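Nitrite oxidoreductase subunit A (Kuenenia stuttgartiensis, PDB 7B04) belongs to the molybdopterin oxidoreductase family and carries a molybdenum atom, two MD1 pterin guanylate ligands and an iron/sulfur cluster. Local coordinates at residues Gln956-Pro961 / Pro1009-Asn1014; Val296-Leu301 / Gly553-Gly558; Arg1000-Ala1005 / Ser1050-Ser1055; Gly205-Met210 / Ser620-Ile625. One frame throughout, in Å; residues are numbered along the deposited sequence.

Contact 1. Residues Gln956-Pro961 / Pro1009-Asn1014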
loop_
_atom_site.group_PDB
_atom_site.type_symbol
_atom_site.label_atom_id
_atom_site.label_comp_id
_atom_site.label_asym_id
_atom_site.label_seq_id
_atom_site.Cartn_x
_atom_site.Cartn_y
_atom_site.Cartn_z
ATOM N N GLN B 956 -4.702 -0.190 13.564
ATOM C CA GLN B 956 -5.436 -1.333 14.091
ATOM C C GLN B 956 -4.483 -2.477 14.417
ATOM O O GLN B 956 -3.386 -2.579 13.861
ATOM C CB GLN B 956 -6.503 -1.815 13.095
ATOM C CG GLN B 956 -5.933 -2.365 11.792
ATOM C CD GLN B 956 -7.009 -2.724 10.784
ATOM O OE1 GLN B 956 -8.201 -2.590 11.056
ATOM N NE2 GLN B 956 -6.589 -3.182 9.609
ATOM N N ILE B 957 -4.916 -3.340 15.338
ATOM C CA ILE B 957 -4.180 -4.542 15.712
ATOM C C ILE B 957 -5.008 -5.769 15.351
ATOM O O ILE B 957 -6.220 -5.808 15.590
ATOM C CB ILE B 957 -3.811 -4.560 17.213
ATOM C CG1 ILE B 957 -3.016 -5.825 17.546
ATOM C CG2 ILE B 957 -5.053 -4.482 18.090
ATOM C CD1 ILE B 957 -2.457 -5.850 18.950
ATOM N N HIS B 958 -4.355 -6.760 14.748
ATOM C CA HIS B 958 -5.011 -8.007 14.385
ATOM C C HIS B 958 -4.922 -8.989 15.546
ATOM O O HIS B 958 -3.854 -9.161 16.140
ATOM C CB HIS B 958 -4.356 -8.614 13.144
ATOM C CG HIS B 958 -4.667 -7.889 11.871
ATOM N ND1 HIS B 958 -5.450 -8.432 10.877
ATOM C CD2 HIS B 958 -4.306 -6.659 11.436
ATOM C CE1 HIS B 958 -5.549 -7.573 9.878
ATOM N NE2 HIS B 958 -4.865 -6.488 10.193
ATOM N N ILE B 959 -6.044 -9.628 15.868
ATOM C CA ILE B 959 -6.111 -10.601 16.952
ATOM C C ILE B 959 -7.058 -11.718 16.530
ATOM O O ILE B 959 -8.068 -11.470 15.861
ATOM C CB ILE B 959 -6.538 -9.950 18.288
ATOM C CG1 ILE B 959 -6.512 -10.980 19.422
ATOM C CG2 ILE B 959 -7.900 -9.285 18.162
ATOM C CD1 ILE B 959 -6.513 -10.368 20.806
ATOM N N HIS B 960 -6.729 -12.945 16.916
ATOM C CA HIS B 960 -7.607 -14.072 16.644
ATOM C C HIS B 960 -8.931 -13.906 17.390
ATOM O O HIS B 960 -8.940 -13.466 18.546
ATOM C CB HIS B 960 -6.930 -15.381 17.052
ATOM C CG HIS B 960 -7.684 -16.606 16.642
ATOM N ND1 HIS B 960 -8.673 -17.168 17.421
ATOM C CD2 HIS B 960 -7.597 -17.377 15.532
ATOM C CE1 HIS B 960 -9.160 -18.233 16.811
ATOM N NE2 HIS B 960 -8.525 -18.382 15.662
ATOM N N PRO B 961 -10.064 -14.232 16.754
ATOM C CA PRO B 961 -11.366 -14.016 17.416
ATOM C C PRO B 961 -11.486 -14.699 18.767
ATOM O O PRO B 961 -11.974 -14.086 19.726
ATOM C CB PRO B 961 -12.366 -14.579 16.395
ATOM C CG PRO B 961 -11.663 -14.486 15.085
ATOM C CD PRO B 961 -10.218 -14.750 15.383
ATOM N N PRO B 1009 -9.137 -14.390 11.839
ATOM C CA PRO B 1009 -8.817 -15.785 12.156
ATOM C C PRO B 1009 -7.739 -16.394 11.274
ATOM O O PRO B 1009 -7.505 -17.601 11.364
ATOM C CB PRO B 1009 -10.162 -16.499 11.951
ATOM C CG PRO B 1009 -10.895 -15.655 10.986
ATOM C CD PRO B 1009 -10.480 -14.243 11.253
ATOM N N ALA B 1010 -7.086 -15.585 10.437
ATOM C CA ALA B 1010 -5.936 -16.051 9.680
ATOM C C ALA B 1010 -4.704 -16.204 10.559
ATOM O O ALA B 1010 -3.734 -16.840 10.137
ATOM C CB ALA B 1010 -5.636 -15.091 8.528
ATOM N N TYR B 1011 -4.722 -15.627 11.776
ATOM C CA TYR B 1011 -3.606 -15.662 12.703
ATOM C C TYR B 1011 -3.797 -16.750 13.752
ATOM O O TYR B 1011 -4.929 -17.082 14.119
ATOM C CB TYR B 1011 -3.447 -14.306 13.399
ATOM C CG TYR B 1011 -2.870 -13.253 12.490
ATOM C CD1 TYR B 1011 -1.499 -13.058 12.409
ATOM C CD2 TYR B 1011 -3.694 -12.473 11.691
ATOM C CE1 TYR B 1011 -0.965 -12.103 11.570
ATOM C CE2 TYR B 1011 -3.169 -11.517 10.847
ATOM C CZ TYR B 1011 -1.803 -11.337 10.792
ATOM O OH TYR B 1011 -1.270 -10.389 9.953
ATOM N N PRO B 1012 -2.701 -17.320 14.245
ATOM C CA PRO B 1012 -2.796 -18.241 15.381
ATOM C C PRO B 1012 -3.195 -17.510 16.654
ATOM O O PRO B 1012 -3.135 -16.282 16.751
ATOM C CB PRO B 1012 -1.383 -18.824 15.491
ATOM C CG PRO B 1012 -0.506 -17.814 14.846
ATOM C CD PRO B 1012 -1.320 -17.188 13.752
ATOM N N TYR B 1013 -3.627 -18.303 17.637
ATOM C CA TYR B 1013 -4.149 -17.757 18.887
ATOM C C TYR B 1013 -3.159 -16.801 19.544
ATOM O O TYR B 1013 -3.531 -15.703 19.977
ATOM C CB TYR B 1013 -4.491 -18.906 19.838
ATOM C CG TYR B 1013 -5.132 -18.481 21.142
ATOM C CD1 TYR B 1013 -6.509 -18.345 21.247
ATOM C CD2 TYR B 1013 -4.359 -18.224 22.269
ATOM C CE1 TYR B 1013 -7.098 -17.965 22.436
ATOM C CE2 TYR B 1013 -4.942 -17.838 23.461
ATOM C CZ TYR B 1013 -6.311 -17.708 23.538
ATOM O OH TYR B 1013 -6.900 -17.325 24.720
ATOM N N ASN B 1014 -1.887 -17.198 19.622
ATOM C CA ASN B 1014 -0.878 -16.451 20.363
ATOM C C ASN B 1014 -0.126 -15.438 19.511
ATOM O O ASN B 1014 1.014 -15.094 19.841
ATOM C CB ASN B 1014 0.109 -17.417 21.019
ATOM C CG ASN B 1014 -0.555 -18.330 22.024
ATOM O OD1 ASN B 1014 -0.663 -19.537 21.809
ATOM N ND2 ASN B 1014 -1.001 -17.758 23.137
#
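His-960 and Pro-961 pack against Pro-1009, Tyr-1011 and Tyr-1013 in a van der Waals contact without cross-segment hydrogen bonds, at the end of a central strand in the C-terminal beta domain. The six-stranded sheet is consistent with the double-psi beta barrel of this family. The His-960 ring is the main wedge. Its CG stands anti to the backbone N (chi1 -172°), and at the ring edge CD2 meets Tyr-1011 O near the ring plane, 3.0 Å away. On one ring face lies CD of the following Pro-961. That proline crosses Pro-1009 at about a right angle, its CD 3.9 Å from Pro-1009 CB, and CB of His-960 rests 4.1 Å from Tyr-1013 CA. Further back, the rings of His-958 and Tyr-1011 meet obliquely, planes 51° apart, with His-958 ND1 3.8 Å from Tyr-1011 CE2; ND1 is hydrogen-bonded to Asn-1008 ND2. The side chain of Tyr-1011 comes within about 5 Å of a bound MD1. Pro-1009 also packs on Ala-149 of subunit B. His-960 is the N-cap of helix 961-966, ND1 bonding Gln-962 N, while Tyr-1013 OH reaches Asp-966 on the same helix. The segment 1009-1014 thus arches past the end of strand 956-959, linking its two sheet neighbours, strands 1001-1007 and 1015-1018.

Contact 2. Residues Val296-Leu301 / Gly553-Gly558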
loop_
_atom_site.group_PDB
_atom_site.type_symbol
_atom_site.label_atom_id
_atom_site.label_comp_id
_atom_site.label_asym_id
_atom_site.label_seq_id
_atom_site.Cartn_x
_atom_site.Cartn_y
_atom_site.Cartn_z
ATOM N N VAL B 296 13.436 -14.632 -10.398
ATOM C CA VAL B 296 12.623 -15.548 -9.595
ATOM C C VAL B 296 11.608 -16.281 -10.468
ATOM O O VAL B 296 11.250 -17.431 -10.184
ATOM C CB VAL B 296 11.967 -14.839 -8.387
ATOM C CG1 VAL B 296 11.142 -13.676 -8.789
ATOM C CG2 VAL B 296 11.116 -15.797 -7.624
ATOM N N ARG B 297 11.152 -15.658 -11.561
ATOM C CA ARG B 297 10.198 -16.349 -12.421
ATOM C C ARG B 297 10.841 -17.517 -13.160
ATOM O O ARG B 297 10.130 -18.279 -13.825
ATOM C CB ARG B 297 9.569 -15.370 -13.425
ATOM C CG ARG B 297 8.259 -15.867 -14.049
ATOM C CD ARG B 297 7.540 -14.791 -14.858
ATOM N NE ARG B 297 8.148 -14.557 -16.166
ATOM C CZ ARG B 297 7.701 -13.666 -17.045
ATOM N NH1 ARG B 297 8.313 -13.517 -18.213
ATOM N NH2 ARG B 297 6.635 -12.928 -16.762
ATOM N N PHE B 298 12.161 -17.679 -13.053
ATOM C CA PHE B 298 12.816 -18.894 -13.518
ATOM C C PHE B 298 12.682 -20.040 -12.522
ATOM O O PHE B 298 12.862 -21.200 -12.905
ATOM C CB PHE B 298 14.303 -18.633 -13.786
ATOM C CG PHE B 298 14.567 -17.765 -14.986
ATOM C CD1 PHE B 298 13.604 -17.591 -15.965
ATOM C CD2 PHE B 298 15.787 -17.126 -15.135
ATOM C CE1 PHE B 298 13.853 -16.794 -17.068
ATOM C CE2 PHE B 298 16.041 -16.328 -16.235
ATOM C CZ PHE B 298 15.072 -16.164 -17.204
ATOM N N SER B 299 12.374 -19.741 -11.258
ATOM C CA SER B 299 12.290 -20.774 -10.232
ATOM C C SER B 299 11.118 -21.712 -10.497
ATOM O O SER B 299 10.054 -21.287 -10.957
ATOM C CB SER B 299 12.147 -20.137 -8.850
ATOM O OG SER B 299 13.284 -19.357 -8.522
ATOM N N LYS B 300 11.319 -23.001 -10.202
ATOM C CA LYS B 300 10.264 -23.997 -10.343
ATOM C C LYS B 300 9.718 -24.535 -9.026
ATOM O O LYS B 300 8.595 -25.046 -9.011
ATOM C CB LYS B 300 10.752 -25.161 -11.218
ATOM C CG LYS B 300 11.116 -24.706 -12.626
ATOM C CD LYS B 300 9.947 -23.966 -13.274
ATOM C CE LYS B 300 10.309 -23.421 -14.651
ATOM N NZ LYS B 300 9.207 -22.606 -15.242
ATOM N N LEU B 301 10.478 -24.472 -7.933
ATOM C CA LEU B 301 9.905 -24.604 -6.595
ATOM C C LEU B 301 10.437 -23.444 -5.774
ATOM O O LEU B 301 11.629 -23.397 -5.447
ATOM C CB LEU B 301 10.237 -25.939 -5.930
ATOM C CG LEU B 301 9.770 -25.935 -4.466
ATOM C CD1 LEU B 301 8.332 -26.399 -4.326
ATOM C CD2 LEU B 301 10.684 -26.769 -3.581
ATOM N N GLY B 553 23.834 -20.193 -7.241
ATOM C CA GLY B 553 24.599 -19.724 -8.377
ATOM C C GLY B 553 23.968 -19.978 -9.729
ATOM O O GLY B 553 24.533 -19.550 -10.744
ATOM N N TYR B 554 22.823 -20.656 -9.779
ATOM C CA TYR B 554 22.138 -20.958 -11.025
ATOM C C TYR B 554 20.837 -20.171 -11.100
ATOM O O TYR B 554 20.173 -19.945 -10.085
ATOM C CB TYR B 554 21.842 -22.456 -11.146
ATOM C CG TYR B 554 23.052 -23.343 -10.977
ATOM C CD1 TYR B 554 23.932 -23.555 -12.030
ATOM C CD2 TYR B 554 23.313 -23.973 -9.766
ATOM C CE1 TYR B 554 25.040 -24.369 -11.883
ATOM C CE2 TYR B 554 24.420 -24.788 -9.610
ATOM C CZ TYR B 554 25.277 -24.982 -10.672
ATOM O OH TYR B 554 26.378 -25.792 -10.521
ATOM N N PHE B 555 20.473 -19.769 -12.318
ATOM C CA PHE B 555 19.290 -18.941 -12.519
ATOM C C PHE B 555 18.045 -19.617 -11.954
ATOM O O PHE B 555 17.803 -20.804 -12.195
ATOM C CB PHE B 555 19.106 -18.644 -14.006
ATOM C CG PHE B 555 20.186 -17.777 -14.589
ATOM C CD1 PHE B 555 20.189 -16.410 -14.368
ATOM C CD2 PHE B 555 21.198 -18.329 -15.357
ATOM C CE1 PHE B 555 21.181 -15.607 -14.902
ATOM C CE2 PHE B 555 22.193 -17.531 -15.896
ATOM C CZ PHE B 555 22.184 -16.169 -15.667
ATOM N N GLY B 556 17.262 -18.854 -11.193
ATOM C CA GLY B 556 16.068 -19.364 -10.555
ATOM C C GLY B 556 16.293 -20.044 -9.224
ATOM O O GLY B 556 15.328 -20.545 -8.631
ATOM N N SER B 557 17.526 -20.083 -8.739
ATOM C CA SER B 557 17.897 -20.806 -7.533
ATOM C C SER B 557 18.409 -19.819 -6.484
ATOM O O SER B 557 18.315 -18.601 -6.648
ATOM C CB SER B 557 18.930 -21.886 -7.858
ATOM O OG SER B 557 20.175 -21.311 -8.209
ATOM N N GLY B 558 18.908 -20.356 -5.383
ATOM C CA GLY B 558 19.583 -19.575 -4.367
ATOM C C GLY B 558 18.755 -19.450 -3.101
ATOM O O GLY B 558 17.595 -19.856 -3.025
#
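Ser-299 and Gly-556 bring together two loops of a five-stranded parallel alpha/beta sheet within the molybdopterin oxidoreductase region. Each loop runs directly into a strand: segment 296-301 leads into strand 301-304, and segment 553-558 leads into strand 558-561, so the contact lies at the N-terminal ends of both. Strand 521-525 stands between these two strands and bonds to each through its backbone, to Leu-301 on one side and to Gly-558 on the other; the loops meet where they enter the sheet. The second loop makes a type II beta turn from Tyr-554 to Ser-557. Gly-556 takes the third position with the positive phi (85°) usual there, and its CA comes 3.8 Å from Phe-298 CB. The CA atoms of Ser-299 and Gly-556 are 4.0 Å apart, so here the chains touch backbone to backbone. Ser-299 OG points at Gly-556 O, but the modelled 2.4 Å is too short to trust, so the details of this bond are doubtful. Gly-556 N is bonded to Asp-295 OD1, just before the first loop. In the first loop Ser-299 N bonds Val-296 O (2.8 Å). Subunit B lies close by, with Glu-396 of that chain against Phe-298 and its Ile-399 against Phe-555. The two phenylalanines lie side by side and point the same way, CG in both anti to the carbonyl carbon, and Phe-298 CD2 rests 3.8 Å from Phe-555 CB.

Contact 3. Residues Arg1000-Ala1005 / Ser1050-Ser1055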
loop_
_atom_site.group_PDB
_atom_site.type_symbol
_atom_site.label_atom_id
_atom_site.label_comp_id
_atom_site.label_asym_id
_atom_site.label_seq_id
_atom_site.Cartn_x
_atom_site.Cartn_y
_atom_site.Cartn_z
ATOM N N ARG B 1000 1.544 5.004 26.457
ATOM C CA ARG B 1000 0.799 3.737 26.454
ATOM C C ARG B 1000 -0.094 3.635 25.215
ATOM O O ARG B 1000 -0.873 4.554 24.928
ATOM C CB ARG B 1000 -0.042 3.614 27.711
ATOM C CG ARG B 1000 -0.305 2.176 28.080
ATOM C CD ARG B 1000 -1.469 2.020 29.040
ATOM N NE ARG B 1000 -1.863 0.619 29.182
ATOM C CZ ARG B 1000 -2.880 0.194 29.926
ATOM N NH1 ARG B 1000 -3.624 1.057 30.615
ATOM N NH2 ARG B 1000 -3.154 -1.102 29.988
ATOM N N LEU B 1001 0.009 2.514 24.484
ATOM C CA LEU B 1001 -0.676 2.367 23.199
ATOM C C LEU B 1001 -2.086 1.814 23.409
ATOM O O LEU B 1001 -2.281 0.805 24.101
ATOM C CB LEU B 1001 0.134 1.518 22.200
ATOM C CG LEU B 1001 -0.571 1.013 20.925
ATOM C CD1 LEU B 1001 -1.017 2.214 20.090
ATOM C CD2 LEU B 1001 0.343 0.102 20.041
ATOM N N MET B 1002 -3.051 2.459 22.760
ATOM C CA MET B 1002 -4.469 2.111 22.776
ATOM C C MET B 1002 -4.963 2.222 21.344
ATOM O O MET B 1002 -5.106 3.332 20.819
ATOM C CB MET B 1002 -5.281 3.036 23.675
ATOM C CG MET B 1002 -6.697 2.544 23.872
ATOM S SD MET B 1002 -7.656 3.472 25.084
ATOM C CE MET B 1002 -7.838 5.006 24.191
ATOM N N LEU B 1003 -5.110 1.078 20.686
ATOM C CA LEU B 1003 -5.626 1.013 19.330
ATOM C C LEU B 1003 -6.805 0.049 19.266
ATOM O O LEU B 1003 -7.086 -0.702 20.207
ATOM C CB LEU B 1003 -4.510 0.625 18.360
ATOM C CG LEU B 1003 -4.151 -0.851 18.215
ATOM C CD1 LEU B 1003 -3.094 -0.966 17.135
ATOM C CD2 LEU B 1003 -3.666 -1.469 19.522
ATOM N N ARG B 1004 -7.482 0.071 18.121
ATOM C CA ARG B 1004 -8.615 -0.806 17.867
ATOM C C ARG B 1004 -8.163 -2.219 17.527
ATOM O O ARG B 1004 -7.111 -2.429 16.917
ATOM C CB ARG B 1004 -9.465 -0.270 16.716
ATOM C CG ARG B 1004 -10.416 0.849 17.092
ATOM C CD ARG B 1004 -11.340 1.141 15.927
ATOM N NE ARG B 1004 -12.239 2.272 16.142
ATOM C CZ ARG B 1004 -13.460 2.179 16.659
ATOM N NH1 ARG B 1004 -13.937 1.003 17.042
ATOM N NH2 ARG B 1004 -14.205 3.269 16.799
ATOM N N ALA B 1005 -8.994 -3.186 17.904
ATOM C CA ALA B 1005 -8.759 -4.594 17.635
ATOM C C ALA B 1005 -9.575 -5.033 16.426
ATOM O O ALA B 1005 -10.689 -4.555 16.199
ATOM C CB ALA B 1005 -9.127 -5.451 18.848
ATOM N N SER B 1050 -1.528 8.853 13.990
ATOM C CA SER B 1050 -2.381 7.770 13.529
ATOM C C SER B 1050 -3.000 6.976 14.676
ATOM O O SER B 1050 -3.758 6.036 14.421
ATOM C CB SER B 1050 -1.588 6.837 12.614
ATOM O OG SER B 1050 -0.778 7.571 11.700
ATOM N N PHE B 1051 -2.624 7.264 15.918
ATOM C CA PHE B 1051 -3.163 6.593 17.093
ATOM C C PHE B 1051 -3.798 7.637 17.999
ATOM O O PHE B 1051 -3.450 8.824 17.945
ATOM C CB PHE B 1051 -2.079 5.847 17.901
ATOM C CG PHE B 1051 -1.142 5.046 17.060
ATOM C CD1 PHE B 1051 -0.073 5.656 16.438
ATOM C CD2 PHE B 1051 -1.305 3.679 16.919
ATOM C CE1 PHE B 1051 0.805 4.931 15.667
ATOM C CE2 PHE B 1051 -0.419 2.944 16.148
ATOM C CZ PHE B 1051 0.633 3.575 15.521
ATOM N N ARG B 1052 -4.715 7.187 18.859
ATOM C CA ARG B 1052 -5.204 8.064 19.918
ATOM C C ARG B 1052 -4.106 8.311 20.945
ATOM O O ARG B 1052 -3.745 9.459 21.235
ATOM C CB ARG B 1052 -6.451 7.467 20.578
ATOM C CG ARG B 1052 -7.621 7.273 19.631
ATOM C CD ARG B 1052 -8.797 6.625 20.342
ATOM N NE ARG B 1052 -9.405 7.514 21.326
ATOM C CZ ARG B 1052 -10.363 7.148 22.173
ATOM N NH1 ARG B 1052 -10.824 5.904 22.160
ATOM N NH2 ARG B 1052 -10.860 8.026 23.033
ATOM N N TYR B 1053 -3.549 7.234 21.489
ATOM C CA TYR B 1053 -2.398 7.296 22.373
ATOM C C TYR B 1053 -1.401 6.220 21.967
ATOM O O TYR B 1053 -1.771 5.180 21.413
ATOM C CB TYR B 1053 -2.775 7.097 23.849
ATOM C CG TYR B 1053 -3.988 7.865 24.319
ATOM C CD1 TYR B 1053 -5.256 7.316 24.217
ATOM C CD2 TYR B 1053 -3.864 9.128 24.885
ATOM C CE1 TYR B 1053 -6.369 8.007 24.649
ATOM C CE2 TYR B 1053 -4.975 9.826 25.323
ATOM C CZ TYR B 1053 -6.226 9.257 25.201
ATOM O OH TYR B 1053 -7.346 9.932 25.628
ATOM N N GLY B 1054 -0.131 6.480 22.248
ATOM C CA GLY B 1054 0.908 5.491 22.035
ATOM C C GLY B 1054 1.190 5.242 20.564
ATOM O O GLY B 1054 0.647 5.880 19.662
ATOM N N SER B 1055 2.074 4.279 20.333
ATOM C CA SER B 1055 2.459 3.887 18.987
ATOM C C SER B 1055 2.752 2.396 18.971
ATOM O O SER B 1055 2.844 1.747 20.016
ATOM C CB SER B 1055 3.673 4.681 18.496
ATOM O OG SER B 1055 4.122 4.189 17.247
#
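Met-1002 lays its methyl group over one face of the Arg-1052 guanidinium, CE 3.7 Å from NH1 and offset toward the rim. The same methyl sits at the edge of the Tyr-1053 ring, in its plane, with CE 3.4 Å from Tyr-1053 CE1. A bend at chi3 (69°) turns CE into this corner from an otherwise extended chain. The guanidinium is fixed from outside: its NH1 forms a salt bridge with Glu-1109 and its NE bonds His-1033, while Tyr-1053 OH is bonded to Glu-1034. Leu-1001 supplies the second apolar patch, CD1 lying 3.5 Å from Phe-1051 CD2 in an oblique crossing of the two side chains. Ser-1055 folds back inside its own segment so that its CA stands 3.8 Å above the centre of the Phe-1051 ring. All this happens at the start of strand 1001-1007 in the C-terminal beta domain, consistent with the family's double-psi barrel. Leu-1001 and Leu-1003 bond by backbone to strand 974-978 on one side. On the other, Arg-1004 pairs with Ile-957, and two residues earlier the loop 1050-1055 makes one long bond, Met-1002 N to Tyr-1053 O (3.3 Å). The same carbonyl O receives a CA-H contact from Leu-1001 CA at 3.5 Å. Gly-1054, at positive phi, passes close by, its CA 3.7 Å from Leu-1001 CA.

Contact 4. Residues Gly205-Met210 / Ser620-Ile625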
loop_
_atom_site.group_PDB
_atom_site.type_symbol
_atom_site.label_atom_id
_atom_site.label_comp_id
_atom_site.label_asym_id
_atom_site.label_seq_id
_atom_site.Cartn_x
_atom_site.Cartn_y
_atom_site.Cartn_z
ATOM N N GLY B 205 27.812 9.709 32.543
ATOM C CA GLY B 205 27.531 8.295 32.666
ATOM C C GLY B 205 27.906 7.439 31.476
ATOM O O GLY B 205 27.599 6.241 31.481
ATOM N N TYR B 206 28.558 8.001 30.466
ATOM C CA TYR B 206 28.939 7.213 29.305
ATOM C C TYR B 206 30.110 6.295 29.651
ATOM O O TYR B 206 31.001 6.682 30.414
ATOM C CB TYR B 206 29.315 8.124 28.138
ATOM C CG TYR B 206 28.160 8.928 27.587
ATOM C CD1 TYR B 206 27.256 8.362 26.698
ATOM C CD2 TYR B 206 27.972 10.254 27.955
ATOM C CE1 TYR B 206 26.200 9.093 26.192
ATOM C CE2 TYR B 206 26.917 10.994 27.454
ATOM C CZ TYR B 206 26.035 10.407 26.572
ATOM O OH TYR B 206 24.982 11.138 26.069
ATOM N N PRO B 207 30.130 5.073 29.117
ATOM C CA PRO B 207 31.250 4.164 29.385
ATOM C C PRO B 207 32.572 4.723 28.880
ATOM O O PRO B 207 32.620 5.521 27.941
ATOM C CB PRO B 207 30.861 2.888 28.628
ATOM C CG PRO B 207 29.376 2.978 28.464
ATOM C CD PRO B 207 29.086 4.438 28.298
ATOM N N LYS B 208 33.658 4.294 29.530
ATOM C CA LYS B 208 34.988 4.756 29.145
ATOM C C LYS B 208 35.350 4.298 27.739
ATOM O O LYS B 208 36.085 4.993 27.029
ATOM C CB LYS B 208 36.021 4.226 30.145
ATOM C CG LYS B 208 37.264 5.079 30.358
ATOM C CD LYS B 208 38.508 4.195 30.440
ATOM C CE LYS B 208 39.796 4.998 30.451
ATOM N NZ LYS B 208 40.039 5.755 29.203
ATOM N N GLU B 209 34.839 3.138 27.323
ATOM C CA GLU B 209 35.098 2.642 25.976
ATOM C C GLU B 209 34.503 3.559 24.912
ATOM O O GLU B 209 35.109 3.767 23.855
ATOM C CB GLU B 209 34.547 1.222 25.836
ATOM C CG GLU B 209 35.257 0.197 26.709
ATOM C CD GLU B 209 34.727 0.164 28.132
ATOM O OE1 GLU B 209 33.757 0.894 28.425
ATOM O OE2 GLU B 209 35.281 -0.590 28.960
ATOM N N MET B 210 33.318 4.118 25.173
ATOM C CA MET B 210 32.717 5.044 24.217
ATOM C C MET B 210 33.440 6.383 24.192
ATOM O O MET B 210 33.458 7.056 23.155
ATOM C CB MET B 210 31.238 5.252 24.539
ATOM C CG MET B 210 30.370 4.035 24.282
ATOM S SD MET B 210 28.644 4.352 24.681
ATOM C CE MET B 210 28.191 5.476 23.363
ATOM N N SER B 620 19.842 2.807 24.484
ATOM C CA SER B 620 20.061 3.798 25.536
ATOM C C SER B 620 21.522 4.237 25.552
ATOM O O SER B 620 22.113 4.472 26.609
ATOM C CB SER B 620 19.617 3.282 26.910
ATOM O OG SER B 620 18.207 3.151 26.968
ATOM N N GLU B 621 22.099 4.345 24.354
ATOM C CA GLU B 621 23.447 4.879 24.147
ATOM C C GLU B 621 24.507 4.095 24.922
ATOM O O GLU B 621 25.442 4.667 25.483
ATOM C CB GLU B 621 23.489 6.363 24.507
ATOM C CG GLU B 621 24.633 7.105 23.874
ATOM C CD GLU B 621 24.194 8.408 23.277
ATOM O OE1 GLU B 621 24.265 8.516 22.044
ATOM O OE2 GLU B 621 23.770 9.311 24.028
ATOM N N ARG B 622 24.361 2.772 24.962
ATOM C CA ARG B 622 25.321 1.905 25.638
ATOM C C ARG B 622 25.638 0.693 24.773
ATOM O O ARG B 622 24.750 0.186 24.070
ATOM C CB ARG B 622 24.803 1.446 27.009
ATOM C CG ARG B 622 24.415 2.589 27.942
ATOM C CD ARG B 622 25.631 3.396 28.380
ATOM N NE ARG B 622 25.295 4.400 29.386
ATOM C CZ ARG B 622 24.951 5.655 29.111
ATOM N NH1 ARG B 622 24.899 6.073 27.852
ATOM N NH2 ARG B 622 24.661 6.495 30.095
ATOM N N PRO B 623 26.877 0.213 24.786
ATOM C CA PRO B 623 27.192 -1.071 24.151
ATOM C C PRO B 623 26.690 -2.221 25.019
ATOM O O PRO B 623 26.161 -2.022 26.111
ATOM C CB PRO B 623 28.724 -1.064 24.069
ATOM C CG PRO B 623 29.128 0.367 24.296
ATOM C CD PRO B 623 28.093 0.910 25.229
ATOM N N LEU B 624 26.871 -3.442 24.518
ATOM C CA LEU B 624 26.479 -4.629 25.275
ATOM C C LEU B 624 27.541 -4.883 26.331
ATOM O O LEU B 624 28.568 -5.516 26.084
ATOM C CB LEU B 624 26.300 -5.837 24.363
ATOM C CG LEU B 624 26.099 -7.202 25.037
ATOM C CD1 LEU B 624 24.942 -7.186 26.021
ATOM C CD2 LEU B 624 25.885 -8.282 23.993
ATOM N N ILE B 625 27.288 -4.369 27.527
ATOM C CA ILE B 625 28.133 -4.602 28.687
ATOM C C ILE B 625 27.251 -5.214 29.760
ATOM O O ILE B 625 26.247 -4.608 30.162
ATOM C CB ILE B 625 28.783 -3.310 29.202
ATOM C CG1 ILE B 625 29.462 -2.541 28.066
ATOM C CG2 ILE B 625 29.780 -3.629 30.312
ATOM C CD1 ILE B 625 29.722 -1.093 28.404
#
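Pro-207 is a blunt knob fitted among Arg-622, Pro-623 and Ile-625: its CD meets the Arg-622 CD methylene at 3.6 Å, while CG faces Pro-623 CD and CD1 of Ile-625. Beside it Met-210 reaches across Pro-623, SD 3.5 Å from Pro-623 CD. The bend at its chi3 (71°) brings CE to 3.9 Å from Glu-621 CG, the two side chains crossing at about a right angle. Tyr-206 fills the far end: Glu-621 CG lies in the plane of the ring at its edge, 3.4 Å from Tyr-206 CE1, and the hydroxyl donates to Glu-621 OE2 (OH to OE2 3.0 Å) from above the carboxylate plane. Glu-621 OE1 is held by Thr-646 N. The Arg-622 chain is bent at chi2, and its NH1 bonds Glu-621 O (2.8 Å, nearly straight); one guanidinium face lies under Tyr-206 CA and Gly-205 O. Gly-205 is the first residue past helix 195-204, so Tyr-206 and Pro-207, the N-cap of helix 208-213, come from the bend between two helices and Met-210 from the first turn of the second. The hollow belongs to the loop between helix 615-618 and strand 625-627; Ile-625 also touches strand 633-635, where Arg-633 forms a salt bridge with Glu-209.

Contacts 1 and 3 belong to one sheet and touch directly: strands 956-959 and 1001-1007 are neighbours, joined by a probable hydrogen bond from Ile-957 N to Arg-1004 O (2.9 Å). The centres of the two contacts are about 17 Å apart, and their segments alternate along the chain. Tyr-1011 of contact 1 has its side chain about 5 Å from a bound MD1; that of Ser-1055 of contact 3 lies about 8 Å from a bound MD1, too far for contact. Contacts 2 and 4 stand apart, on opposite sides of the chain's centre with their own centres 45 Å from each other, although the chain between 210 and 620 contains both segments of contact 2. Contact 4 comes nearest to contact 3, about 17 Å between closest atoms; contact 2 is about 21 Å from contact 1.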